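Pollen-specific leucine-rich repeat extensin-like protein 1 (Arabidopsis thaliana, PDB 6TME) probably binds secreted RALF-type signalling peptides through its leucine-rich repeat domain and is thought to be anchored in the pollen tube wall through its extensin-like part. Local coordinates at residues 119-124 and 145-150; 141-146 and 165-170. All coordinates share one frame; numbering follows the deposited sequence.

Contact 1 of 2, residues 119-124 and 145-150; sequences ALFHVN and FDVSNN
Phe121 and Phe145 bridge two parallel strands, and their side chains run side by side into the interior. The Phe121 CB lies 3.9 Å from Phe145 CD1. CG, anti to the backbone N (chi1 -171°), comes to 3.9 Å from Phe145 CE1; on the ring, CD2 makes the closest approach, 3.4 Å from the same CE1. Farther out, CE2 reaches Val147 CG1, which meets the ring at its edge and also touches Val123 CG2. The phenyl planes are nearly parallel (14°) but slid apart, so that the rings barely overlap. Asp146 N donates to Phe121 O and Val123 N to Asp146 O, both at 2.9 Å.

At the strand ends and in the following turns polar side chains take over. Asn124 ND2 donates to Ser148 OG over 2.6 Å, nearly straight and in the plane of its own amide. That hydroxyl in turn donates to the syn side of Asp146 OD1 (2.6 Å), while Ser148 N closes an Asx turn onto the same oxygen. Asn150 ND2 reaches back 2.8 Å to Val123 O from above the carbonyl plane and also donates to Val147 O, while its OD1 accepts from Phe128 N.

This implies a division of labour: backbone bonds join the strands, apolar side chains pack beside them in the core, and buried polar groups bond largely to one another, Asp146 OD2 and Asn124 ND2 also serving the chain of another protein.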
loop_
_atom_site.group_PDB
_atom_site.type_symbol
_atom_site.label_atom_id
_atom_site.label_comp_id
_atom_site.label_asym_id
_atom_site.label_seq_id
_atom_site.Cartn_x
_atom_site.Cartn_y
_atom_site.Cartn_z
ATOM N N ALA A 119 10.589 4.764 -17.121
ATOM C CA ALA A 119 9.933 5.417 -16.007
ATOM C C ALA A 119 8.774 4.608 -15.465
ATOM O O ALA A 119 8.309 4.879 -14.344
ATOM C CB ALA A 119 9.418 6.804 -16.418
ATOM N N LEU A 120 8.314 3.614 -16.208
ATOM C CA LEU A 120 7.189 2.795 -15.801
ATOM C C LEU A 120 7.643 1.349 -15.820
ATOM O O LEU A 120 8.149 0.864 -16.842
ATOM C CB LEU A 120 6.007 3.028 -16.731
ATOM C CG LEU A 120 4.691 2.303 -16.513
ATOM C CD1 LEU A 120 3.650 3.242 -17.063
ATOM C CD2 LEU A 120 4.653 0.935 -17.247
ATOM N N PHE A 121 7.474 0.662 -14.694
ATOM C CA PHE A 121 7.873 -0.741 -14.595
ATOM C C PHE A 121 6.779 -1.497 -13.835
ATOM O O PHE A 121 6.678 -1.396 -12.601
ATOM C CB PHE A 121 9.237 -0.844 -13.925
ATOM C CG PHE A 121 9.834 -2.215 -13.970
ATOM C CD1 PHE A 121 10.582 -2.631 -15.070
ATOM C CD2 PHE A 121 9.656 -3.091 -12.915
ATOM C CE1 PHE A 121 11.142 -3.902 -15.113
ATOM C CE2 PHE A 121 10.228 -4.356 -12.941
ATOM C CZ PHE A 121 10.962 -4.765 -14.060
ATOM N N HIS A 122 5.934 -2.221 -14.578
ATOM C CA HIS A 122 4.821 -2.983 -14.009
ATOM C C HIS A 122 5.068 -4.468 -14.252
ATOM O O HIS A 122 5.030 -4.917 -15.401
ATOM C CB HIS A 122 3.485 -2.565 -14.634
ATOM C CG HIS A 122 3.137 -1.118 -14.445
ATOM N ND1 HIS A 122 2.107 -0.508 -15.131
ATOM C CD2 HIS A 122 3.680 -0.159 -13.654
ATOM C CE1 HIS A 122 2.039 0.766 -14.781
ATOM N NE2 HIS A 122 2.989 1.005 -13.893
ATOM N N VAL A 123 5.325 -5.236 -13.188
ATOM C CA VAL A 123 5.438 -6.691 -13.324
ATOM C C VAL A 123 4.601 -7.400 -12.262
ATOM O O VAL A 123 4.984 -8.464 -11.768
ATOM C CB VAL A 123 6.912 -7.176 -13.298
ATOM C CG1 VAL A 123 7.671 -6.702 -14.594
ATOM C CG2 VAL A 123 7.643 -6.705 -12.065
ATOM N N ASN A 124 3.419 -6.855 -11.960
ATOM C CA ASN A 124 2.511 -7.501 -11.019
ATOM C C ASN A 124 2.168 -8.920 -11.445
ATOM O O ASN A 124 1.910 -9.192 -12.623
ATOM C CB ASN A 124 1.212 -6.720 -10.860
ATOM C CG ASN A 124 0.141 -7.527 -10.072
ATOM O OD1 ASN A 124 -0.573 -8.341 -10.638
ATOM N ND2 ASN A 124 0.082 -7.329 -8.761
ATOM N N PHE A 145 6.974 1.935 -9.838
ATOM C CA PHE A 145 7.668 0.664 -9.755
ATOM C C PHE A 145 6.741 -0.295 -9.038
ATOM O O PHE A 145 6.420 -0.090 -7.865
ATOM C CB PHE A 145 8.982 0.822 -8.987
ATOM C CG PHE A 145 9.923 -0.308 -9.163
ATOM C CD1 PHE A 145 10.649 -0.452 -10.354
ATOM C CD2 PHE A 145 10.135 -1.213 -8.121
ATOM C CE1 PHE A 145 11.547 -1.509 -10.512
ATOM C CE2 PHE A 145 11.030 -2.275 -8.270
ATOM C CZ PHE A 145 11.734 -2.429 -9.463
ATOM N N ASP A 146 6.294 -1.323 -9.739
ATOM C CA ASP A 146 5.292 -2.232 -9.198
ATOM C C ASP A 146 5.849 -3.633 -9.390
ATOM O O ASP A 146 5.802 -4.175 -10.502
ATOM C CB ASP A 146 3.939 -2.053 -9.887
ATOM C CG ASP A 146 2.859 -3.003 -9.343
ATOM O OD1 ASP A 146 3.090 -3.669 -8.303
ATOM O OD2 ASP A 146 1.776 -3.084 -9.973
ATOM N N VAL A 147 6.407 -4.192 -8.317
ATOM C CA VAL A 147 6.815 -5.588 -8.296
ATOM C C VAL A 147 5.889 -6.425 -7.408
ATOM O O VAL A 147 6.275 -7.486 -6.933
ATOM C CB VAL A 147 8.292 -5.727 -7.886
ATOM C CG1 VAL A 147 9.213 -5.118 -9.005
ATOM C CG2 VAL A 147 8.566 -5.063 -6.533
ATOM N N SER A 148 4.647 -5.980 -7.214
ATOM C CA SER A 148 3.729 -6.686 -6.327
ATOM C C SER A 148 3.465 -8.115 -6.808
ATOM O O SER A 148 3.406 -8.389 -8.012
ATOM C CB SER A 148 2.411 -5.921 -6.215
ATOM O OG SER A 148 1.775 -5.794 -7.473
ATOM N N ASN A 149 3.339 -9.032 -5.846
ATOM C CA ASN A 149 2.908 -10.414 -6.079
ATOM C C ASN A 149 3.914 -11.176 -6.942
ATOM O O ASN A 149 3.599 -11.703 -8.011
ATOM C CB ASN A 149 1.502 -10.474 -6.691
ATOM C CG ASN A 149 0.962 -11.881 -6.724
ATOM O OD1 ASN A 149 1.411 -12.748 -5.954
ATOM N ND2 ASN A 149 0.015 -12.134 -7.613
ATOM N N ASN A 150 5.138 -11.243 -6.439
ATOM C CA ASN A 150 6.213 -11.952 -7.117
ATOM C C ASN A 150 6.882 -12.864 -6.091
ATOM O O ASN A 150 6.302 -13.221 -5.056
ATOM C CB ASN A 150 7.158 -10.938 -7.771
ATOM C CG ASN A 150 6.756 -10.618 -9.200
ATOM O OD1 ASN A 150 7.020 -11.404 -10.104
ATOM N ND2 ASN A 150 6.112 -9.468 -9.410
#

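Contact 2 of 2, residues 141-146 and 165-170; sequences LMYEFD and SLKFLD. With SO4 (sulfate ion), chain I; EDO (1,2-ethanediol), chain T.
Tyr143 and Lys167 lie side by side just before two neighbouring strands, 144-146 and 168-170, which run within 7° of parallel. Among the backbone bonds, Tyr143 O accepts twice, from Lys167 N (2.8 Å) and Phe168 N, so one carbonyl pins two successive amides. Phe145 then donates to Phe168 O and accepts from Asp170 N, giving the regular alternation of parallel strands. Before the strands begin, one water links Met142 O to Ser165 N.

Apolar and CH-pi packing comes next. Lys167 CB sits 4.0 Å above the centroid of the Tyr143 ring, nearly on its normal. The lysine chain is extended beyond CG, and CD comes up to Tyr143 OH at 3.1 Å. Phe145 CD2 touches Leu169 CD1 in the interior.

Charged and polar groups follow. Lys167 NZ and Tyr143 OH both donate to O1 of a sulfate, probably from the crystallisation liquor, and the ring also makes a cation-pi contact with a basic side chain of another protein chain. An alanine in place of Tyr143 would probably strip the lysine chain of its aromatic platform and leave the sulfate and that basic group each without one partner. Asp146 OD1 stands 3.6 Å from Asp170 OD2, the carboxylate planes nearly parallel (12°). Ser148 also donates to Asp146 OD1; a water donating to both OD2 atoms, and Arg172, salt-bridged to Asp170, would probably ease any repulsion.

Such in-register parallel strands, one per turn, are the hallmark of the concave face of a leucine-rich repeat solenoid.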
loop_
_atom_site.group_PDB
_atom_site.type_symbol
_atom_site.label_atom_id
_atom_site.label_comp_id
_atom_site.label_asym_id
_atom_site.label_seq_id
_atom_site.Cartn_x
_atom_site.Cartn_y
_atom_site.Cartn_z
ATOM N N LEU A 141 14.805 7.932 -14.201
ATOM C CA LEU A 141 13.475 8.459 -14.458
ATOM C C LEU A 141 12.384 7.623 -13.794
ATOM O O LEU A 141 11.194 7.925 -13.967
ATOM C CB LEU A 141 13.225 8.526 -15.974
ATOM C CG LEU A 141 14.301 9.193 -16.818
ATOM C CD1 LEU A 141 13.846 9.282 -18.275
ATOM C CD2 LEU A 141 14.649 10.588 -16.244
ATOM N N MET A 142 12.758 6.571 -13.071
ATOM C CA MET A 142 11.767 5.723 -12.421
ATOM C C MET A 142 10.771 6.564 -11.629
ATOM O O MET A 142 11.148 7.410 -10.807
ATOM C CB MET A 142 12.436 4.713 -11.496
ATOM C CG MET A 142 11.491 3.639 -11.052
ATOM S SD MET A 142 10.804 2.792 -12.491
ATOM C CE MET A 142 12.154 1.651 -12.834
ATOM N N TYR A 143 9.505 6.333 -11.916
ATOM C CA TYR A 143 8.356 7.053 -11.400
ATOM C C TYR A 143 7.349 6.132 -10.729
ATOM O O TYR A 143 6.835 6.467 -9.658
ATOM C CB TYR A 143 7.706 7.812 -12.567
ATOM C CG TYR A 143 6.493 8.691 -12.274
ATOM C CD1 TYR A 143 6.639 10.052 -12.002
ATOM C CD2 TYR A 143 5.209 8.180 -12.370
ATOM C CE1 TYR A 143 5.545 10.861 -11.780
ATOM C CE2 TYR A 143 4.112 8.971 -12.146
ATOM C CZ TYR A 143 4.281 10.313 -11.856
ATOM O OH TYR A 143 3.166 11.096 -11.659
ATOM N N GLU A 144 7.081 4.966 -11.331
ATOM C CA GLU A 144 6.143 3.976 -10.808
ATOM C C GLU A 144 6.756 2.594 -10.967
ATOM O O GLU A 144 6.976 2.122 -12.088
ATOM C CB GLU A 144 4.768 4.016 -11.497
ATOM C CG GLU A 144 4.763 4.175 -12.999
ATOM C CD GLU A 144 3.359 4.422 -13.565
ATOM O OE1 GLU A 144 2.505 3.503 -13.549
ATOM O OE2 GLU A 144 3.114 5.564 -14.011
ATOM N N PHE A 145 6.974 1.935 -9.838
ATOM C CA PHE A 145 7.668 0.664 -9.755
ATOM C C PHE A 145 6.741 -0.295 -9.038
ATOM O O PHE A 145 6.420 -0.090 -7.865
ATOM C CB PHE A 145 8.982 0.822 -8.987
ATOM C CG PHE A 145 9.923 -0.308 -9.163
ATOM C CD1 PHE A 145 10.649 -0.452 -10.354
ATOM C CD2 PHE A 145 10.135 -1.213 -8.121
ATOM C CE1 PHE A 145 11.547 -1.509 -10.512
ATOM C CE2 PHE A 145 11.030 -2.275 -8.270
ATOM C CZ PHE A 145 11.734 -2.429 -9.463
ATOM N N ASP A 146 6.294 -1.323 -9.739
ATOM C CA ASP A 146 5.292 -2.232 -9.198
ATOM C C ASP A 146 5.849 -3.633 -9.390
ATOM O O ASP A 146 5.802 -4.175 -10.502
ATOM C CB ASP A 146 3.939 -2.053 -9.887
ATOM C CG ASP A 146 2.859 -3.003 -9.343
ATOM O OD1 ASP A 146 3.090 -3.669 -8.303
ATOM O OD2 ASP A 146 1.776 -3.084 -9.973
ATOM N N SER A 165 12.572 10.723 -8.920
ATOM C CA SER A 165 11.253 11.037 -9.443
ATOM C C SER A 165 10.231 10.001 -9.008
ATOM O O SER A 165 9.124 9.960 -9.549
ATOM C CB SER A 165 11.320 11.113 -10.982
ATOM O OG SER A 165 11.771 12.396 -11.404
ATOM N N LEU A 166 10.582 9.159 -8.050
ATOM C CA LEU A 166 9.728 8.048 -7.668
ATOM C C LEU A 166 8.449 8.521 -6.961
ATOM O O LEU A 166 8.490 9.298 -6.001
ATOM C CB LEU A 166 10.512 7.099 -6.777
ATOM C CG LEU A 166 9.683 5.927 -6.246
ATOM C CD1 LEU A 166 9.204 5.088 -7.387
ATOM C CD2 LEU A 166 10.481 5.092 -5.266
ATOM N N LYS A 167 7.315 8.040 -7.441
ATOM C CA LYS A 167 6.005 8.431 -6.966
ATOM C C LYS A 167 5.163 7.260 -6.470
ATOM O O LYS A 167 4.344 7.439 -5.569
ATOM C CB LYS A 167 5.230 9.153 -8.084
ATOM C CG LYS A 167 3.811 9.533 -7.672
ATOM C CD LYS A 167 3.155 10.481 -8.619
ATOM C CE LYS A 167 2.090 11.299 -7.903
ATOM N NZ LYS A 167 1.260 12.053 -8.867
ATOM N N PHE A 168 5.353 6.072 -7.030
ATOM C CA PHE A 168 4.520 4.908 -6.771
ATOM C C PHE A 168 5.464 3.742 -6.564
ATOM O O PHE A 168 6.242 3.402 -7.468
ATOM C CB PHE A 168 3.574 4.650 -7.943
ATOM C CG PHE A 168 2.595 3.520 -7.730
ATOM C CD1 PHE A 168 2.989 2.189 -7.836
ATOM C CD2 PHE A 168 1.258 3.797 -7.481
ATOM C CE1 PHE A 168 2.064 1.176 -7.677
ATOM C CE2 PHE A 168 0.351 2.800 -7.329
ATOM C CZ PHE A 168 0.742 1.495 -7.428
ATOM N N LEU A 169 5.417 3.155 -5.374
ATOM C CA LEU A 169 6.239 2.010 -5.014
ATOM C C LEU A 169 5.306 0.932 -4.497
ATOM O O LEU A 169 4.681 1.111 -3.445
ATOM C CB LEU A 169 7.268 2.398 -3.962
ATOM C CG LEU A 169 8.256 1.318 -3.507
ATOM C CD1 LEU A 169 8.923 0.644 -4.676
ATOM C CD2 LEU A 169 9.312 1.914 -2.573
ATOM N N ASP A 170 5.200 -0.179 -5.234
ATOM C CA ASP A 170 4.434 -1.346 -4.796
ATOM C C ASP A 170 5.335 -2.579 -4.698
ATOM O O ASP A 170 5.733 -3.141 -5.718
ATOM C CB ASP A 170 3.260 -1.612 -5.735
ATOM C CG ASP A 170 2.227 -2.557 -5.119
ATOM O OD1 ASP A 170 2.616 -3.329 -4.217
ATOM O OD2 ASP A 170 1.042 -2.542 -5.531
HETATM S S SO4 I . 3.401 14.476 -10.848
HETATM O O1 SO4 I . 2.195 13.725 -10.505
HETATM O O2 SO4 I . 3.876 14.088 -12.179
HETATM O O3 SO4 I . 3.097 15.909 -10.839
HETATM O O4 SO4 I . 4.434 14.196 -9.859
HETATM C C1 EDO T . 10.494 12.415 -15.046
HETATM O O1 EDO T . 9.160 12.749 -15.447
HETATM C C2 EDO T . 10.710 10.922 -15.241
HETATM O O2 EDO T . 9.720 10.175 -14.528
HETATM O O HOH W 1 13.366 8.564 -10.293
HETATM O O HOH W 2 -0.019 -2.922 -8.056
#

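How the contacts relate
Strand 144-146 is the element common to both contacts: contact 1 joins it to 120-122, contact 2 to 168-170, making three successive strands of the solenoid. Both are largely buried, but contact 2 reaches a more open edge, where Tyr143 and Lys167 are partly exposed and Ser165 is exposed. Contact 1 extends past the strands into the following turns and relies there on asparagine and serine side chains; contact 2 takes in the segments before the strands, where a water and the Tyr143-Lys167 pair lie, and brings two like-charged aspartates together on the strands. Cross-links tie them together: His122 NE2 probably bonds to Glu144 OE1 (2.6 Å), and Val147 N to Asp170 O. Each also touches the chain of another protein.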